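PDB 6TTB: formate dehydrogenase from Staphylococcus aureus, which catalyses the NAD-dependent oxidation of formate, to carbon dioxide as in other formate dehydrogenases, with reduction of NAD to NADH. Local coordinates for residues Gly165-Gln168 against Gly172-Asn175; Val203-Ala208 against His225-Phe230. All coordinates share one frame; numbering follows the deposited sequence.

Overall arrangement
Contact 1 and contact 2 illustrate two ways of fastening a loop to a helix within one NAD-binding domain, the first mainly by hydrogen bonds to main-chain atoms and the second by a single leucine. Contact 1 (165-168 with 172-175) lies at the surface, its centre about 31 Å from the centre of the chain, and faces the second subunit through His166, Gln168, Glu173 and Trp174. Contact 2 (203-208 with 225-230) belongs to the Rossmann-type fold, at the edge of its sheet: the side chain of Ala204 is about 11 Å from the bound NAD, and Arg206 also reaches the second subunit. The centres of contact 1 and contact 2 are about 34 Å apart, their nearest atoms about 20 Å.

Contact 1: residues Gly165-Gln168 against Gly172-Asn175; sequences GHRQ and GEWN
Gln168 grips Asn175 through both ends of its primary amide. Gln168 NE2 gives a hydrogen bond of 2.6 Å to Asn175 O, while Gln168 OE1 receives Asn175 N at 2.9 Å. The pairing is not flat: Asn175 N stands above the carbonyl plane of the glutamine, about 50° out of it. With CG anti to its own carbonyl carbon (chi1 -83°) and the chain extended beyond, Gln168 carries its amide across to that backbone.

Glu173 N donates back to Gln168 O, five residues earlier, at 2.9 Å, a bond of the Schellman motif that ends helix 162-171. Gly172, the first residue to leave the helical conformation, has the positive phi (98°) of that motif. Glu173 also forms a salt bridge with Arg167, whose NH2 lies near OE2; the modelled position of that nitrogen is uncertain, and Arg167 NH1 has a salt bridge to Glu164.

Alongside, Gln168 CB packs against Glu173 CB at 3.8 Å. Asn175 CB lies 3.7 Å from Gln168 NE2, while its OD1 accepts the amide of Ser177, making Asn175 the N-cap of helix 176-180. On the second subunit, Trp302 meets the Trp174 ring edge-to-face and Arg314 binds Glu173 O. A buried glutamine amide, bonded mainly to main-chain groups, with a weak further hydrogen bond from NE2 to Glu164, thus ties the end of one helix to the N-cap of the next and fixes the turn between them beside the subunit interface.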
# COMPACT_ATOMS: atom_id res chain seq x y z
N GLY A 165 -6.43 9.34 1.32
CA GLY A 165 -5.62 10.00 2.32
C GLY A 165 -4.60 10.91 1.67
O GLY A 165 -4.30 11.99 2.20
N HIS A 166 -4.07 10.47 0.51
CA HIS A 166 -3.01 11.23 -0.16
C HIS A 166 -3.61 12.38 -1.00
O HIS A 166 -3.01 13.46 -1.15
CB HIS A 166 -2.11 10.31 -0.99
CG HIS A 166 -0.97 11.00 -1.67
ND1 HIS A 166 0.14 11.44 -0.99
CD2 HIS A 166 -0.71 11.23 -2.98
CE1 HIS A 166 0.97 12.04 -1.82
NE2 HIS A 166 0.45 11.97 -3.03
N ARG A 167 -4.80 12.14 -1.57
CA ARG A 167 -5.45 13.15 -2.37
C ARG A 167 -5.68 14.37 -1.48
O ARG A 167 -5.16 15.45 -1.72
CB ARG A 167 -6.81 12.58 -2.77
CG ARG A 167 -7.41 13.16 -4.02
CD ARG A 167 -8.92 12.97 -3.87
NE ARG A 167 -9.33 14.31 -3.56
CZ ARG A 167 -9.90 14.67 -2.44
NH1 ARG A 167 -10.23 13.75 -1.54
NH2 ARG A 167 -10.16 15.96 -2.24
N GLN A 168 -6.42 14.15 -0.39
CA GLN A 168 -6.67 15.15 0.61
C GLN A 168 -5.36 15.81 0.99
O GLN A 168 -5.30 17.03 1.06
CB GLN A 168 -7.36 14.55 1.84
CG GLN A 168 -8.89 14.39 1.76
CD GLN A 168 -9.38 14.04 3.15
OE1 GLN A 168 -8.77 14.42 4.13
NE2 GLN A 168 -10.44 13.25 3.26
N GLY A 172 -5.01 20.03 -0.43
CA GLY A 172 -5.21 21.14 0.50
C GLY A 172 -6.16 20.78 1.63
O GLY A 172 -6.43 21.60 2.51
N GLU A 173 -6.61 19.53 1.64
CA GLU A 173 -7.77 19.12 2.40
C GLU A 173 -7.44 18.50 3.76
O GLU A 173 -6.26 18.26 4.09
CB GLU A 173 -8.53 18.13 1.57
CG GLU A 173 -9.29 18.82 0.51
CD GLU A 173 -10.15 17.86 -0.29
OE1 GLU A 173 -10.68 18.29 -1.30
OE2 GLU A 173 -10.28 16.65 0.13
N TRP A 174 -8.50 18.30 4.56
CA TRP A 174 -8.41 17.62 5.84
C TRP A 174 -9.81 17.24 6.34
O TRP A 174 -10.43 17.98 7.08
CB TRP A 174 -7.59 18.43 6.86
CG TRP A 174 -7.27 17.66 8.12
CD1 TRP A 174 -8.12 17.42 9.17
CD2 TRP A 174 -6.01 17.03 8.48
NE1 TRP A 174 -7.49 16.69 10.13
CE2 TRP A 174 -6.18 16.49 9.77
CE3 TRP A 174 -4.75 16.96 7.90
CZ2 TRP A 174 -5.16 15.82 10.44
CZ3 TRP A 174 -3.73 16.32 8.58
CH2 TRP A 174 -3.96 15.72 9.81
N ASN A 175 -10.26 16.03 5.99
CA ASN A 175 -11.65 15.65 6.12
C ASN A 175 -11.70 14.18 6.45
O ASN A 175 -11.64 13.35 5.57
CB ASN A 175 -12.46 15.88 4.84
CG ASN A 175 -13.87 15.36 4.99
OD1 ASN A 175 -14.32 15.08 6.11
ND2 ASN A 175 -14.58 15.17 3.88

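Contact 2: residues Val203-Ala208 against His225-Phe230; sequences VAERLA and HKLSKF
Leu227 projects its branched end against the helix 198-207, and its two methyls part to meet different residues. Leu227 CD2 reaches the backbone of the helix, 3.3 Å from Glu205 CA, and also lies 3.7 Å from Glu205 CG. Leu227 CD1 turns toward the next turn, 3.9 Å from Ala208 CB, which is also 3.7 Å from the branch point, Leu227 CG. Nearer the root of the leucine, Leu227 CB faces Ala204 CB at 4.2 Å. Alanines four residues apart therefore present their methyls to one leucine, with Glu205 beside them.

The Glu205 and Leu227 side chains lie at about a right angle. Glu205 CG, set by chi1 (-103°), meets Leu227 CD2, and the bend at chi2 turns the carboxylate from there. His225 approaches the Glu205 side, but His225 NE2 is 5.2 Å from Glu205 OE2, a separation without contact between the ionisable atoms.

Phe196 touches Ala204 and meets the His225 ring edge-to-face, while Leu214 of strand 213-217 packs on Ala204 and Ser228. Between the two segments the chemistry is aliphatic: the methyls of Ala204 and Ala208 receive Leu227 from the loop before edge strand 229-230, joining a Rossmann-type helix to the sheet margin through van der Waals contact.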
# COMPACT_ATOMS: atom_id res chain seq x y z
N VAL A 203 3.68 -14.29 -0.69
CA VAL A 203 2.76 -13.27 -0.27
C VAL A 203 2.20 -13.70 1.05
O VAL A 203 1.94 -12.88 1.91
CB VAL A 203 1.67 -13.12 -1.31
CG1 VAL A 203 0.43 -12.54 -0.72
CG2 VAL A 203 2.17 -12.31 -2.48
N ALA A 204 2.04 -15.02 1.23
CA ALA A 204 1.48 -15.49 2.50
C ALA A 204 2.44 -15.16 3.62
O ALA A 204 2.02 -14.64 4.64
CB ALA A 204 1.11 -16.95 2.46
N GLU A 205 3.72 -15.38 3.37
CA GLU A 205 4.72 -15.22 4.40
C GLU A 205 4.67 -13.79 4.88
O GLU A 205 4.66 -13.53 6.09
CB GLU A 205 6.12 -15.51 3.84
CG GLU A 205 6.63 -16.88 4.24
CD GLU A 205 7.52 -17.50 3.18
OE1 GLU A 205 8.43 -16.76 2.68
OE2 GLU A 205 7.29 -18.70 2.81
N ARG A 206 4.62 -12.86 3.93
CA ARG A 206 4.64 -11.46 4.29
C ARG A 206 3.28 -11.06 4.83
O ARG A 206 3.22 -10.18 5.63
CB ARG A 206 5.04 -10.55 3.14
CG ARG A 206 6.35 -10.94 2.50
CD ARG A 206 6.47 -10.16 1.20
NE ARG A 206 7.86 -10.23 0.79
CZ ARG A 206 8.60 -11.35 0.89
NH1 ARG A 206 8.00 -12.47 1.27
NH2 ARG A 206 9.89 -11.34 0.61
N LEU A 207 2.19 -11.74 4.46
CA LEU A 207 0.97 -11.28 5.05
C LEU A 207 0.82 -11.87 6.45
O LEU A 207 0.05 -11.34 7.24
CB LEU A 207 -0.26 -11.61 4.17
CG LEU A 207 -0.58 -10.68 2.98
CD1 LEU A 207 -1.90 -11.13 2.28
CD2 LEU A 207 -0.73 -9.28 3.45
N ALA A 208 1.53 -12.95 6.79
CA ALA A 208 1.13 -13.69 7.99
C ALA A 208 1.21 -12.79 9.21
O ALA A 208 0.29 -12.75 10.04
CB ALA A 208 1.94 -14.96 8.19
N HIS A 225 -1.54 -25.13 4.57
CA HIS A 225 -0.15 -24.71 4.71
C HIS A 225 0.01 -24.16 6.12
O HIS A 225 -0.99 -23.81 6.73
CB HIS A 225 0.16 -23.68 3.60
CG HIS A 225 1.53 -23.08 3.58
ND1 HIS A 225 1.98 -22.17 4.55
CD2 HIS A 225 2.52 -23.14 2.65
CE1 HIS A 225 3.20 -21.74 4.24
NE2 HIS A 225 3.57 -22.34 3.09
N LYS A 226 1.23 -24.17 6.66
CA LYS A 226 1.52 -23.44 7.89
C LYS A 226 0.85 -22.05 7.90
O LYS A 226 0.50 -21.57 8.94
CB LYS A 226 3.03 -23.36 8.19
N LEU A 227 0.59 -21.44 6.75
CA LEU A 227 0.30 -20.00 6.77
C LEU A 227 -1.13 -19.74 6.28
O LEU A 227 -1.77 -18.76 6.70
CB LEU A 227 1.35 -19.29 5.91
CG LEU A 227 2.24 -18.31 6.66
CD1 LEU A 227 2.61 -18.83 8.04
CD2 LEU A 227 3.46 -17.86 5.86
N SER A 228 -1.63 -20.68 5.43
CA SER A 228 -2.90 -20.54 4.71
C SER A 228 -3.68 -21.85 4.77
O SER A 228 -3.11 -22.94 4.54
CB SER A 228 -2.66 -20.18 3.24
OG SER A 228 -3.87 -19.80 2.58
N LYS A 229 -5.01 -21.71 4.88
CA LYS A 229 -5.94 -22.81 4.74
C LYS A 229 -6.28 -22.97 3.26
O LYS A 229 -6.82 -22.06 2.66
CB LYS A 229 -7.19 -22.45 5.55
CG LYS A 229 -8.44 -23.25 5.24
CD LYS A 229 -9.29 -23.48 6.47
CE LYS A 229 -10.51 -24.36 6.22
NZ LYS A 229 -11.64 -23.60 5.59
N PHE A 230 -6.03 -24.16 2.69
CA PHE A 230 -6.63 -24.52 1.39
C PHE A 230 -8.14 -24.26 1.39
O PHE A 230 -8.82 -24.52 2.35
CB PHE A 230 -6.50 -26.01 1.08
CG PHE A 230 -7.11 -26.33 -0.25
CD1 PHE A 230 -6.52 -25.86 -1.42
CD2 PHE A 230 -8.38 -26.93 -0.33
CE1 PHE A 230 -7.15 -26.03 -2.65
CE2 PHE A 230 -9.01 -27.12 -1.56
CZ PHE A 230 -8.39 -26.67 -2.71